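Local coordinates for serine protease (Arthrobacter nicotinovorans, PDB 3WY8), which probably cleaves peptide bonds as a trypsin-like serine protease, this chain being the protease domain of a longer protein, and has keratinolytic activity, at residues Gly87-Asn99 / Pro203-Ala216. Sequence-based numbering, arbitrary orientation.
Sequences GNMQYDTAFAVMN and PYWGTVIQSTYNTA
W205 and T93 make the one direct hydrogen bond across this largely apolar contact: NE1 of W205 donates to OG1 of T93 (3.0 Å, N-H...O 148°), the acceptor lying tilted from the indole plane. That hydroxyl also packs against P203 CG. T93 CG2, anti to the backbone N, lies 3.6 Å from W205 CZ2. Replacing W205 by an alanine is likely to leave T93 OG1 without its indole donor and open a gap beside T93 and F95. Two residues on, inside strand 94-98, F95 receives Y213 CB over one face (3.9 Å to the ring centroid, a CH-pi contact), while the edge of the Y213 ring points at the F95 ring, planes at 64°. F95 CB meets A216 CB at 3.6 Å. Farther back, Y91 CE1 abuts V208 CB (3.6 Å), and two waters link Q90 O to the backbone of Y204. D92 OD2, just before T93, is hydrogen-bonded to H43 ND1 and S190 OG, consistent with the aspartate of a chymotrypsin-fold catalytic triad. Helix segment 207-216 runs nearly parallel (5°, axes 8.1 Å apart) to strand 94-98, which lies between strands 37-40 and 72-78 of one barrel, while strand 185-188 of the other sheet touches T93, P203 and W205.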
loop_
_atom_site.group_PDB
_atom_site.type_symbol
_atom_site.label_atom_id
_atom_site.label_comp_id
_atom_site.label_asym_id
_atom_site.label_seq_id
_atom_site.Cartn_x
_atom_site.Cartn_y
_atom_site.Cartn_z
ATOM N N GLY A 87 10.102 2.459 13.914
ATOM C CA GLY A 87 10.068 1.382 12.918
ATOM C C GLY A 87 9.273 0.161 13.352
ATOM O O GLY A 87 9.609 -0.974 12.997
ATOM N N ASN A 88 8.211 0.395 14.118
ATOM C CA ASN A 88 7.391 -0.689 14.654
ATOM C C ASN A 88 6.518 -1.310 13.562
ATOM O O ASN A 88 5.610 -0.652 13.045
ATOM C CB ASN A 88 6.525 -0.173 15.811
ATOM C CG ASN A 88 5.818 -1.285 16.562
ATOM O OD1 ASN A 88 5.624 -2.386 16.044
ATOM N ND2 ASN A 88 5.412 -0.992 17.797
ATOM N N MET A 89 6.793 -2.575 13.228
ATOM C CA MET A 89 6.073 -3.279 12.154
ATOM C C MET A 89 4.566 -3.397 12.384
ATOM O O MET A 89 3.807 -3.576 11.429
ATOM C CB MET A 89 6.675 -4.670 11.883
ATOM C CG MET A 89 8.075 -4.655 11.266
ATOM S SD MET A 89 8.190 -3.818 9.669
ATOM C CE MET A 89 7.294 -4.952 8.611
ATOM N N GLN A 90 4.126 -3.289 13.640
ATOM C CA GLN A 90 2.693 -3.315 13.941
ATOM C C GLN A 90 1.948 -2.197 13.219
ATOM O O GLN A 90 0.766 -2.338 12.883
ATOM C CB GLN A 90 2.434 -3.208 15.449
ATOM C CG GLN A 90 0.957 -3.030 15.787
ATOM C CD GLN A 90 0.606 -3.374 17.218
ATOM O OE1 GLN A 90 1.466 -3.753 18.017
ATOM N NE2 GLN A 90 -0.676 -3.245 17.551
ATOM N N TYR A 91 2.652 -1.093 12.984
ATOM C CA TYR A 91 2.045 0.106 12.428
ATOM C C TYR A 91 2.644 0.479 11.069
ATOM O O TYR A 91 2.795 1.660 10.751
ATOM C CB TYR A 91 2.167 1.262 13.434
ATOM C CG TYR A 91 1.638 0.928 14.816
ATOM C CD1 TYR A 91 0.271 0.936 15.081
ATOM C CD2 TYR A 91 2.510 0.596 15.855
ATOM C CE1 TYR A 91 -0.221 0.626 16.352
ATOM C CE2 TYR A 91 2.028 0.294 17.133
ATOM C CZ TYR A 91 0.665 0.311 17.370
ATOM O OH TYR A 91 0.182 0.013 18.628
ATOM N N ASP A 92 2.959 -0.536 10.263
ATOM C CA ASP A 92 3.553 -0.324 8.941
ATOM C C ASP A 92 2.487 0.024 7.897
ATOM O O ASP A 92 2.183 -0.763 7.002
ATOM C CB ASP A 92 4.377 -1.553 8.512
ATOM C CG ASP A 92 5.212 -1.300 7.261
ATOM O OD1 ASP A 92 5.423 -0.121 6.902
ATOM O OD2 ASP A 92 5.665 -2.294 6.642
ATOM N N THR A 93 1.912 1.213 8.040
ATOM C CA THR A 93 1.017 1.779 7.042
ATOM C C THR A 93 1.222 3.279 7.067
ATOM O O THR A 93 1.492 3.858 8.120
ATOM C CB THR A 93 -0.467 1.436 7.317
ATOM O OG1 THR A 93 -0.662 0.024 7.191
ATOM C CG2 THR A 93 -1.397 2.138 6.328
ATOM N N ALA A 94 1.110 3.897 5.899
ATOM C CA ALA A 94 1.244 5.336 5.784
ATOM C C ALA A 94 0.424 5.852 4.612
ATOM O O ALA A 94 -0.066 5.077 3.790
ATOM C CB ALA A 94 2.711 5.718 5.635
ATOM N N PHE A 95 0.259 7.169 4.557
ATOM C CA PHE A 95 -0.559 7.785 3.538
ATOM C C PHE A 95 0.184 8.950 2.926
ATOM O O PHE A 95 0.742 9.792 3.628
ATOM C CB PHE A 95 -1.909 8.230 4.114
ATOM C CG PHE A 95 -2.689 7.105 4.722
ATOM C CD1 PHE A 95 -3.582 6.367 3.954
ATOM C CD2 PHE A 95 -2.493 6.750 6.055
ATOM C CE1 PHE A 95 -4.293 5.303 4.511
ATOM C CE2 PHE A 95 -3.191 5.681 6.621
ATOM C CZ PHE A 95 -4.096 4.960 5.848
ATOM N N ALA A 96 0.220 8.962 1.603
ATOM C CA ALA A 96 0.836 10.049 0.878
ATOM C C ALA A 96 -0.267 10.957 0.353
ATOM O O ALA A 96 -1.333 10.482 -0.042
ATOM C CB ALA A 96 1.673 9.496 -0.253
ATOM N N VAL A 97 -0.015 12.264 0.360
ATOM C CA VAL A 97 -0.945 13.230 -0.219
ATOM C C VAL A 97 -0.303 13.829 -1.463
ATOM O O VAL A 97 0.796 14.378 -1.402
ATOM C CB VAL A 97 -1.351 14.328 0.788
ATOM C CG1 VAL A 97 -2.294 15.338 0.136
ATOM C CG2 VAL A 97 -2.020 13.696 1.993
ATOM N N MET A 98 -0.995 13.694 -2.591
ATOM C CA MET A 98 -0.411 13.997 -3.895
ATOM C C MET A 98 -0.691 15.427 -4.325
ATOM O O MET A 98 -1.759 15.973 -4.035
ATOM C CB MET A 98 -0.944 13.022 -4.955
ATOM C CG MET A 98 -0.824 11.540 -4.594
ATOM S SD MET A 98 0.876 10.982 -4.292
ATOM C CE MET A 98 1.047 11.164 -2.560
ATOM N N ASN A 99 0.279 16.032 -5.007
ATOM C CA ASN A 99 0.062 17.287 -5.720
ATOM C C ASN A 99 -0.995 17.097 -6.799
ATOM O O ASN A 99 -1.233 15.977 -7.255
ATOM C CB ASN A 99 1.359 17.742 -6.401
ATOM C CG ASN A 99 2.372 18.303 -5.430
ATOM O OD1 ASN A 99 2.095 19.255 -4.701
ATOM N ND2 ASN A 99 3.570 17.731 -5.435
ATOM N N PRO A 203 -0.482 -5.236 8.310
ATOM C CA PRO A 203 -0.825 -4.786 9.660
ATOM C C PRO A 203 -2.330 -4.645 9.886
ATOM O O PRO A 203 -3.100 -4.425 8.940
ATOM C CB PRO A 203 -0.164 -3.408 9.747
ATOM C CG PRO A 203 -0.128 -2.934 8.347
ATOM C CD PRO A 203 0.152 -4.162 7.526
ATOM N N TYR A 204 -2.734 -4.774 11.145
ATOM C CA TYR A 204 -4.114 -4.543 11.524
ATOM C C TYR A 204 -4.417 -3.052 11.427
ATOM O O TYR A 204 -3.688 -2.225 11.978
ATOM C CB TYR A 204 -4.372 -5.039 12.948
ATOM C CG TYR A 204 -5.790 -4.783 13.386
ATOM C CD1 TYR A 204 -6.830 -5.595 12.937
ATOM C CD2 TYR A 204 -6.097 -3.709 14.224
ATOM C CE1 TYR A 204 -8.142 -5.354 13.319
ATOM C CE2 TYR A 204 -7.408 -3.460 14.617
ATOM C CZ TYR A 204 -8.422 -4.288 14.160
ATOM O OH TYR A 204 -9.717 -4.046 14.550
ATOM N N TRP A 205 -5.484 -2.709 10.714
ATOM C CA TRP A 205 -5.873 -1.312 10.580
ATOM C C TRP A 205 -6.737 -0.873 11.758
ATOM O O TRP A 205 -7.967 -0.990 11.735
ATOM C CB TRP A 205 -6.538 -1.056 9.225
ATOM C CG TRP A 205 -5.537 -0.701 8.156
ATOM C CD1 TRP A 205 -4.196 -0.985 8.152
ATOM C CD2 TRP A 205 -5.799 0.006 6.942
ATOM N NE1 TRP A 205 -3.611 -0.492 7.015
ATOM C CE2 TRP A 205 -4.573 0.117 6.250
ATOM C CE3 TRP A 205 -6.953 0.554 6.367
ATOM C CZ2 TRP A 205 -4.468 0.760 5.010
ATOM C CZ3 TRP A 205 -6.846 1.197 5.134
ATOM C CH2 TRP A 205 -5.614 1.295 4.472
ATOM N N GLY A 206 -6.060 -0.378 12.794
ATOM C CA GLY A 206 -6.711 0.021 14.031
ATOM C C GLY A 206 -6.709 1.518 14.250
ATOM O O GLY A 206 -6.605 2.289 13.305
ATOM N N THR A 207 -6.827 1.926 15.510
ATOM C CA THR A 207 -6.988 3.344 15.840
ATOM C C THR A 207 -5.764 4.203 15.516
ATOM O O THR A 207 -5.915 5.366 15.150
ATOM C CB THR A 207 -7.372 3.539 17.321
ATOM O OG1 THR A 207 -6.479 2.779 18.146
ATOM C CG2 THR A 207 -8.811 3.082 17.560
ATOM N N VAL A 208 -4.566 3.639 15.663
ATOM C CA VAL A 208 -3.330 4.386 15.387
ATOM C C VAL A 208 -3.233 4.717 13.893
ATOM O O VAL A 208 -3.023 5.873 13.509
ATOM C CB VAL A 208 -2.076 3.622 15.879
ATOM C CG1 VAL A 208 -0.794 4.328 15.446
ATOM C CG2 VAL A 208 -2.109 3.463 17.412
ATOM N N ILE A 209 -3.419 3.699 13.054
ATOM C CA ILE A 209 -3.387 3.887 11.607
ATOM C C ILE A 209 -4.560 4.771 11.144
ATOM O O ILE A 209 -4.397 5.615 10.256
ATOM C CB ILE A 209 -3.299 2.519 10.873
ATOM C CG1 ILE A 209 -1.931 1.881 11.162
ATOM C CG2 ILE A 209 -3.533 2.680 9.373
ATOM C CD1 ILE A 209 -1.776 0.409 10.726
ATOM N N GLN A 210 -5.723 4.600 11.774
ATOM C CA GLN A 210 -6.884 5.449 11.498
ATOM C C GLN A 210 -6.574 6.926 11.742
ATOM O O GLN A 210 -6.933 7.780 10.934
ATOM C CB GLN A 210 -8.080 5.025 12.350
ATOM C CG GLN A 210 -9.342 5.824 12.071
ATOM C CD GLN A 210 -10.516 5.360 12.899
ATOM O OE1 GLN A 210 -10.352 4.908 14.030
ATOM N NE2 GLN A 210 -11.714 5.465 12.335
ATOM N N SER A 211 -5.911 7.218 12.859
ATOM C CA SER A 211 -5.531 8.595 13.186
ATOM C C SER A 211 -4.588 9.201 12.143
ATOM O O SER A 211 -4.701 10.387 11.805
ATOM C CB SER A 211 -4.916 8.667 14.585
ATOM O OG SER A 211 -5.915 8.488 15.576
ATOM N N THR A 212 -3.670 8.384 11.626
ATOM C CA THR A 212 -2.762 8.820 10.565
ATOM C C THR A 212 -3.539 9.102 9.286
ATOM O O THR A 212 -3.302 10.109 8.622
ATOM C CB THR A 212 -1.638 7.787 10.304
ATOM O OG1 THR A 212 -0.945 7.520 11.530
ATOM C CG2 THR A 212 -0.638 8.321 9.290
ATOM N N TYR A 213 -4.476 8.215 8.953
ATOM C CA TYR A 213 -5.347 8.425 7.801
ATOM C C TYR A 213 -6.120 9.744 7.929
ATOM O O TYR A 213 -6.190 10.525 6.975
ATOM C CB TYR A 213 -6.307 7.242 7.614
ATOM C CG TYR A 213 -7.480 7.577 6.726
ATOM C CD1 TYR A 213 -7.337 7.628 5.340
ATOM C CD2 TYR A 213 -8.727 7.874 7.275
ATOM C CE1 TYR A 213 -8.411 7.956 4.521
ATOM C CE2 TYR A 213 -9.807 8.207 6.467
ATOM C CZ TYR A 213 -9.642 8.245 5.091
ATOM O OH TYR A 213 -10.713 8.573 4.290
ATOM N N ASN A 214 -6.682 9.984 9.115
ATOM C CA ASN A 214 -7.504 11.169 9.373
ATOM C C ASN A 214 -6.761 12.474 9.109
ATOM O O ASN A 214 -7.297 13.373 8.453
ATOM C CB ASN A 214 -8.046 11.155 10.807
ATOM C CG ASN A 214 -9.163 10.138 11.011
ATOM O OD1 ASN A 214 -9.833 9.721 10.064
ATOM N ND2 ASN A 214 -9.372 9.744 12.261
ATOM N N THR A 215 -5.526 12.569 9.599
ATOM C CA THR A 215 -4.707 13.764 9.355
ATOM C C THR A 215 -4.298 13.897 7.879
ATOM O O THR A 215 -4.382 14.982 7.301
ATOM C CB THR A 215 -3.496 13.885 10.339
ATOM O OG1 THR A 215 -2.844 15.147 10.150
ATOM C CG2 THR A 215 -2.479 12.757 10.158
ATOM N N ALA A 216 -3.893 12.786 7.266
ATOM C CA ALA A 216 -3.505 12.793 5.856
ATOM C C ALA A 216 -4.665 13.215 4.958
ATOM O O ALA A 216 -4.496 14.052 4.074
ATOM C CB ALA A 216 -2.980 11.425 5.439
HETATM O O HOH W 1 -0.689 -4.693 13.016
HETATM O O HOH W 2 -1.803 -1.314 13.650
#